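Local atomic coordinates of Vv2_1132 (Vibrio vulnificus CMCP6, PDB entry 5Y9S), a protein that probably regulates transcription as a LysR-type regulator, joining a helix-turn-helix DNA-binding domain to a substrate-binding-like regulatory domain in a tetrameric assembly. Residues D[178-183]-D[252-257]; D[102-107]-D[149-154]. All blocks are in the same frame, centred on the assembly; numbering follows the deposited sequence.

Contact 1: residues D[178-183]-D[252-257]; sequences HSEKVV and PMHVIE
E180 reaches from its strand to H254 and uses both carboxylate oxygens there. OE1 accepts from the imidazole ND1 at 2.6 Å, a fairly straight bond (162° at the hydrogen) that lies close to the ring plane and meets the syn lone pair of OE1. OE2 lies 2.7 Å from the backbone N of H254, but that bond is bent and weak. Carboxylate and ring are nearly coplanar, 26° apart. CG of E180 sits between its backbone N and carbonyl carbon (chi1 64°), and the chain, extended beyond CG, carries the carboxylate to H254, a reach for which glutamate is well suited.

Next to this pair the backbones join: M253 N donates to K181 O at 3.0 Å, and V182 faces P252 as an antiparallel, non-hydrogen-bonded pair. In such a pair P252 is not called on for an N-H toward V182, so a proline is tolerated there. Its CG lies 4.1 Å from V182 CG2, the two side chains side by side. Further along, V183 CG2 lies 3.9 Å from I256 CD1, on the N-cap residue of helix 257-261. The same methyl touches the sulfur of M253.

Around this shell, I279 and I281 of strand 277-286 pack on the E180 side chain, and OD1 of N112 accepts a hydrogen bond from H254 NE2. The contact thus fastens the turn after strand 248-252 to strand 172-186 within the LysR substrate-binding domain. With a carboxylate oxygen on ND1 and an amide oxygen at NE2, the imidazole has acceptors at both nitrogens, an environment that would probably favour its protonated form.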
loop_
_atom_site.group_PDB
_atom_site.type_symbol
_atom_site.label_atom_id
_atom_site.label_comp_id
_atom_site.label_asym_id
_atom_site.label_seq_id
_atom_site.Cartn_x
_atom_site.Cartn_y
_atom_site.Cartn_z
ATOM N N HIS D 178 38.594 21.717 11.053
ATOM C CA HIS D 178 39.056 22.801 10.208
ATOM C C HIS D 178 38.278 24.054 10.563
ATOM O O HIS D 178 37.062 23.998 10.761
ATOM C CB HIS D 178 38.851 22.460 8.732
ATOM C CG HIS D 178 39.886 23.038 7.832
ATOM N ND1 HIS D 178 39.936 22.757 6.486
ATOM C CD2 HIS D 178 40.916 23.880 8.082
ATOM C CE1 HIS D 178 40.950 23.402 5.941
ATOM N NE2 HIS D 178 41.560 24.094 6.887
ATOM N N SER D 179 38.998 25.166 10.670
ATOM C CA SER D 179 38.418 26.496 10.783
ATOM C C SER D 179 38.887 27.308 9.585
ATOM O O SER D 179 40.066 27.252 9.215
ATOM C CB SER D 179 38.818 27.180 12.094
ATOM O OG SER D 179 37.946 26.824 13.154
ATOM N N GLU D 180 37.968 28.039 8.970
ATOM C CA GLU D 180 38.259 28.751 7.734
ATOM C C GLU D 180 37.191 29.815 7.552
ATOM O O GLU D 180 36.361 30.045 8.437
ATOM C CB GLU D 180 38.296 27.796 6.537
ATOM C CG GLU D 180 36.948 27.144 6.254
ATOM C CD GLU D 180 36.963 26.240 5.023
ATOM O OE1 GLU D 180 36.060 25.375 4.890
ATOM O OE2 GLU D 180 37.882 26.384 4.189
ATOM N N LYS D 181 37.201 30.461 6.394
ATOM C CA LYS D 181 36.222 31.483 6.076
ATOM C C LYS D 181 35.438 31.079 4.834
ATOM O O LYS D 181 35.900 30.284 4.000
ATOM C CB LYS D 181 36.892 32.850 5.862
ATOM C CG LYS D 181 37.918 33.262 6.948
ATOM C CD LYS D 181 37.256 34.005 8.118
ATOM C CE LYS D 181 38.220 34.965 8.823
ATOM N NZ LYS D 181 37.774 36.387 8.694
ATOM N N VAL D 182 34.231 31.611 4.738
ATOM C CA VAL D 182 33.433 31.543 3.528
ATOM C C VAL D 182 33.644 32.856 2.785
ATOM O O VAL D 182 33.300 33.924 3.296
ATOM C CB VAL D 182 31.951 31.306 3.846
ATOM C CG1 VAL D 182 31.120 31.523 2.604
ATOM C CG2 VAL D 182 31.747 29.894 4.423
ATOM N N VAL D 183 34.234 32.795 1.597
ATOM C CA VAL D 183 34.702 34.020 0.939
ATOM C C VAL D 183 33.984 34.262 -0.376
ATOM O O VAL D 183 33.567 33.308 -1.040
ATOM C CB VAL D 183 36.215 33.974 0.715
ATOM C CG1 VAL D 183 36.917 33.771 2.059
ATOM C CG2 VAL D 183 36.575 32.880 -0.302
ATOM N N PRO D 252 33.184 28.276 0.785
ATOM C CA PRO D 252 34.232 27.970 1.764
ATOM C C PRO D 252 35.593 27.901 1.093
ATOM O O PRO D 252 35.716 27.434 -0.038
ATOM C CB PRO D 252 33.807 26.602 2.315
ATOM C CG PRO D 252 32.342 26.556 2.097
ATOM C CD PRO D 252 32.079 27.308 0.827
ATOM N N MET D 253 36.618 28.381 1.804
ATOM C CA MET D 253 37.966 28.336 1.246
ATOM C C MET D 253 38.346 26.935 0.803
ATOM O O MET D 253 38.975 26.771 -0.239
ATOM C CB MET D 253 39.014 28.845 2.255
ATOM C CG MET D 253 39.161 30.349 2.345
ATOM S SD MET D 253 39.932 31.007 0.866
ATOM C CE MET D 253 41.530 30.235 0.839
ATOM N N HIS D 254 37.974 25.904 1.567
ATOM C CA HIS D 254 38.531 24.586 1.269
ATOM C C HIS D 254 38.032 24.015 -0.056
ATOM O O HIS D 254 38.621 23.054 -0.571
ATOM C CB HIS D 254 38.238 23.602 2.412
ATOM C CG HIS D 254 36.860 23.026 2.383
ATOM N ND1 HIS D 254 35.804 23.579 3.076
ATOM C CD2 HIS D 254 36.364 21.943 1.741
ATOM C CE1 HIS D 254 34.716 22.854 2.867
ATOM N NE2 HIS D 254 35.028 21.860 2.054
ATOM N N VAL D 255 36.976 24.599 -0.629
ATOM C CA VAL D 255 36.449 24.123 -1.903
ATOM C C VAL D 255 37.177 24.725 -3.099
ATOM O O VAL D 255 37.082 24.176 -4.204
ATOM C CB VAL D 255 34.930 24.400 -1.941
ATOM C CG1 VAL D 255 34.332 24.069 -3.278
ATOM C CG2 VAL D 255 34.236 23.582 -0.860
ATOM N N ILE D 256 37.964 25.789 -2.908
ATOM C CA ILE D 256 38.545 26.526 -4.024
ATOM C C ILE D 256 40.068 26.558 -3.974
ATOM O O ILE D 256 40.684 27.385 -4.648
ATOM C CB ILE D 256 37.992 27.961 -4.082
ATOM C CG1 ILE D 256 38.196 28.630 -2.728
ATOM C CG2 ILE D 256 36.536 27.949 -4.429
ATOM C CD1 ILE D 256 37.943 30.135 -2.711
ATOM N N GLU D 257 40.688 25.699 -3.166
ATOM C CA GLU D 257 42.140 25.757 -2.999
ATOM C C GLU D 257 42.849 25.674 -4.342
ATOM O O GLU D 257 43.769 26.452 -4.614
ATOM C CB GLU D 257 42.607 24.633 -2.072
ATOM C CG GLU D 257 44.037 24.783 -1.556
ATOM C CD GLU D 257 44.557 23.523 -0.853
ATOM O OE1 GLU D 257 43.741 22.754 -0.298
ATOM O OE2 GLU D 257 45.787 23.301 -0.860
#

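Contact 2: residues D[102-107]-D[149-154]; sequences RIVCLH and HSTDLL
R102 folds its guanidinium against D152 side-on, giving one nitrogen to each carboxylate oxygen. NE donates to OD1 at 3.0 Å, in the guanidinium plane but from above the carboxylate plane; NH1 meets OD2 on its syn side at 2.5 Å, completing the salt bridge. The two flat groups are turned 55° apart, so the grip is twisted. The arginine chain bends at chi3 (-33°), which sets NE toward the aspartate. OD1 of D152 takes a second bond, from the backbone N of R102, at 2.6 Å on its anti side. By accepting from both N and NE, OD1 serves the main chain and the side chain of R102 at once; R291 adds another salt-bridge partner at OD1. One guanidinium face lies over T151 N, while NH1 and NH2 each make a weak bond to H149 O, where a Schellman motif ends helix 139-147.

Beyond this polar end, strands 100-105 and 153-157 run parallel. Strand 129-134 also pairs in parallel with 100-105, and helix 139-147 carries the chain from it to 153-157, as in the alpha/beta substrate-binding fold of LysR regulators. R102 O receives both D152 N and L153 N, the latter nearly in line with the carbonyl, and V104 N donates to L153 O at 2.9 Å. I103 and L153 lie side by side on the face covered by F297 of helix 292-300, their CG1 and CD1 atoms 4.2 Å apart. On the other face, V104 holds CG1 between its backbone N and carbonyl carbon (chi1 60°), bringing that methyl to 3.7 Å from L154 CD1 and also against T151 CG2. These branched, apolar residues suit a strand buried on both faces, and H142 of helix 139-147 packs on both V104 and L154.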
loop_
_atom_site.group_PDB
_atom_site.type_symbol
_atom_site.label_atom_id
_atom_site.label_comp_id
_atom_site.label_asym_id
_atom_site.label_seq_id
_atom_site.Cartn_x
_atom_site.Cartn_y
_atom_site.Cartn_z
ATOM N N ARG D 102 32.832 3.756 9.121
ATOM C CA ARG D 102 31.582 4.223 8.521
ATOM C C ARG D 102 31.471 5.724 8.752
ATOM O O ARG D 102 31.531 6.183 9.896
ATOM C CB ARG D 102 30.378 3.491 9.120
ATOM C CG ARG D 102 30.068 2.135 8.472
ATOM C CD ARG D 102 29.414 1.140 9.452
ATOM N NE ARG D 102 29.883 1.299 10.834
ATOM C CZ ARG D 102 29.225 0.862 11.907
ATOM N NH1 ARG D 102 29.730 1.048 13.119
ATOM N NH2 ARG D 102 28.049 0.248 11.774
ATOM N N ILE D 103 31.333 6.488 7.670
ATOM C CA ILE D 103 31.368 7.943 7.731
ATOM C C ILE D 103 30.120 8.480 7.052
ATOM O O ILE D 103 29.771 8.038 5.952
ATOM C CB ILE D 103 32.640 8.505 7.071
ATOM C CG1 ILE D 103 33.884 8.037 7.845
ATOM C CG2 ILE D 103 32.562 10.001 7.014
ATOM C CD1 ILE D 103 35.191 8.184 7.100
ATOM N N VAL D 104 29.431 9.399 7.720
ATOM C CA VAL D 104 28.254 10.074 7.185
ATOM C C VAL D 104 28.537 11.571 7.183
ATOM O O VAL D 104 29.225 12.078 8.078
ATOM C CB VAL D 104 26.990 9.757 8.015
ATOM C CG1 VAL D 104 27.167 10.215 9.452
ATOM C CG2 VAL D 104 25.776 10.431 7.432
ATOM N N CYS D 105 28.024 12.273 6.176
ATOM C CA CYS D 105 28.197 13.718 6.062
ATOM C C CYS D 105 27.312 14.231 4.940
ATOM O O CYS D 105 26.654 13.464 4.230
ATOM C CB CYS D 105 29.643 14.103 5.778
ATOM S SG CYS D 105 30.273 13.313 4.275
ATOM N N LEU D 106 27.326 15.548 4.779
ATOM C CA LEU D 106 26.628 16.172 3.673
ATOM C C LEU D 106 27.365 15.882 2.373
ATOM O O LEU D 106 28.564 15.574 2.367
ATOM C CB LEU D 106 26.513 17.680 3.891
ATOM C CG LEU D 106 25.606 18.068 5.059
ATOM C CD1 LEU D 106 26.390 18.106 6.402
ATOM C CD2 LEU D 106 24.898 19.379 4.756
ATOM N N HIS D 107 26.627 16.007 1.262
ATOM C CA HIS D 107 27.178 15.705 -0.059
ATOM C C HIS D 107 28.417 16.534 -0.356
ATOM O O HIS D 107 29.407 16.012 -0.886
ATOM C CB HIS D 107 26.130 15.958 -1.140
ATOM C CG HIS D 107 25.140 14.850 -1.295
ATOM N ND1 HIS D 107 24.207 14.547 -0.329
ATOM C CD2 HIS D 107 24.940 13.971 -2.304
ATOM C CE1 HIS D 107 23.467 13.532 -0.739
ATOM N NE2 HIS D 107 23.892 13.163 -1.937
ATOM N N HIS D 149 25.450 3.179 16.912
ATOM C CA HIS D 149 26.634 2.575 16.289
ATOM C C HIS D 149 26.359 2.070 14.868
ATOM O O HIS D 149 27.111 1.237 14.336
ATOM C CB HIS D 149 27.201 1.450 17.153
ATOM C CG HIS D 149 27.461 1.860 18.568
ATOM N ND1 HIS D 149 28.686 2.325 18.998
ATOM C CD2 HIS D 149 26.651 1.878 19.653
ATOM C CE1 HIS D 149 28.620 2.617 20.284
ATOM N NE2 HIS D 149 27.397 2.354 20.706
ATOM N N SER D 150 25.291 2.557 14.225
ATOM C CA SER D 150 25.077 2.236 12.819
ATOM C C SER D 150 26.025 3.003 11.911
ATOM O O SER D 150 26.144 2.659 10.728
ATOM C CB SER D 150 23.620 2.516 12.426
ATOM O OG SER D 150 23.294 3.892 12.531
ATOM N N THR D 151 26.688 4.035 12.433
ATOM C CA THR D 151 27.760 4.734 11.737
ATOM C C THR D 151 28.791 5.146 12.774
ATOM O O THR D 151 28.500 5.190 13.969
ATOM C CB THR D 151 27.261 5.963 10.958
ATOM O OG1 THR D 151 28.241 6.326 9.979
ATOM C CG2 THR D 151 27.037 7.137 11.887
ATOM N N ASP D 152 30.003 5.441 12.308
ATOM C CA ASP D 152 31.135 5.683 13.198
ATOM C C ASP D 152 31.517 7.148 13.340
ATOM O O ASP D 152 31.874 7.578 14.442
ATOM C CB ASP D 152 32.351 4.901 12.707
ATOM C CG ASP D 152 32.059 3.421 12.586
ATOM O OD1 ASP D 152 32.404 2.827 11.546
ATOM O OD2 ASP D 152 31.467 2.860 13.535
ATOM N N LEU D 153 31.484 7.919 12.255
ATOM C CA LEU D 153 31.877 9.321 12.303
ATOM C C LEU D 153 30.897 10.161 11.506
ATOM O O LEU D 153 30.319 9.708 10.516
ATOM C CB LEU D 153 33.291 9.561 11.769
ATOM C CG LEU D 153 34.428 8.802 12.455
ATOM C CD1 LEU D 153 35.663 8.795 11.568
ATOM C CD2 LEU D 153 34.731 9.428 13.799
ATOM N N LEU D 154 30.724 11.394 11.953
ATOM C CA LEU D 154 29.892 12.362 11.264
ATOM C C LEU D 154 30.704 13.639 11.101
ATOM O O LEU D 154 31.233 14.169 12.080
ATOM C CB LEU D 154 28.599 12.613 12.047
ATOM C CG LEU D 154 27.877 13.910 11.715
ATOM C CD1 LEU D 154 27.066 13.776 10.412
ATOM C CD2 LEU D 154 26.999 14.353 12.876
#

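Both contacts belong to the substrate-binding domain and reach one mixed sheet, yet they do not touch: their centres are 22 Å apart and their nearest atoms about 9 Å. Along the chain they come in series, contact 2 closing before contact 1 opens, and strand 153-157 of contact 2 is followed directly by strand 172-186 of contact 1. Strand 277-286 pairs with both of these strands and so joins the two places. Y157, at the end of strand 153-157, also packs on P252 and H254. Contact 2 is a parallel pairing in the buried interior, whereas contact 1, only partly buried, is an antiparallel bridge at the end of strand 248-252, continued by a turn.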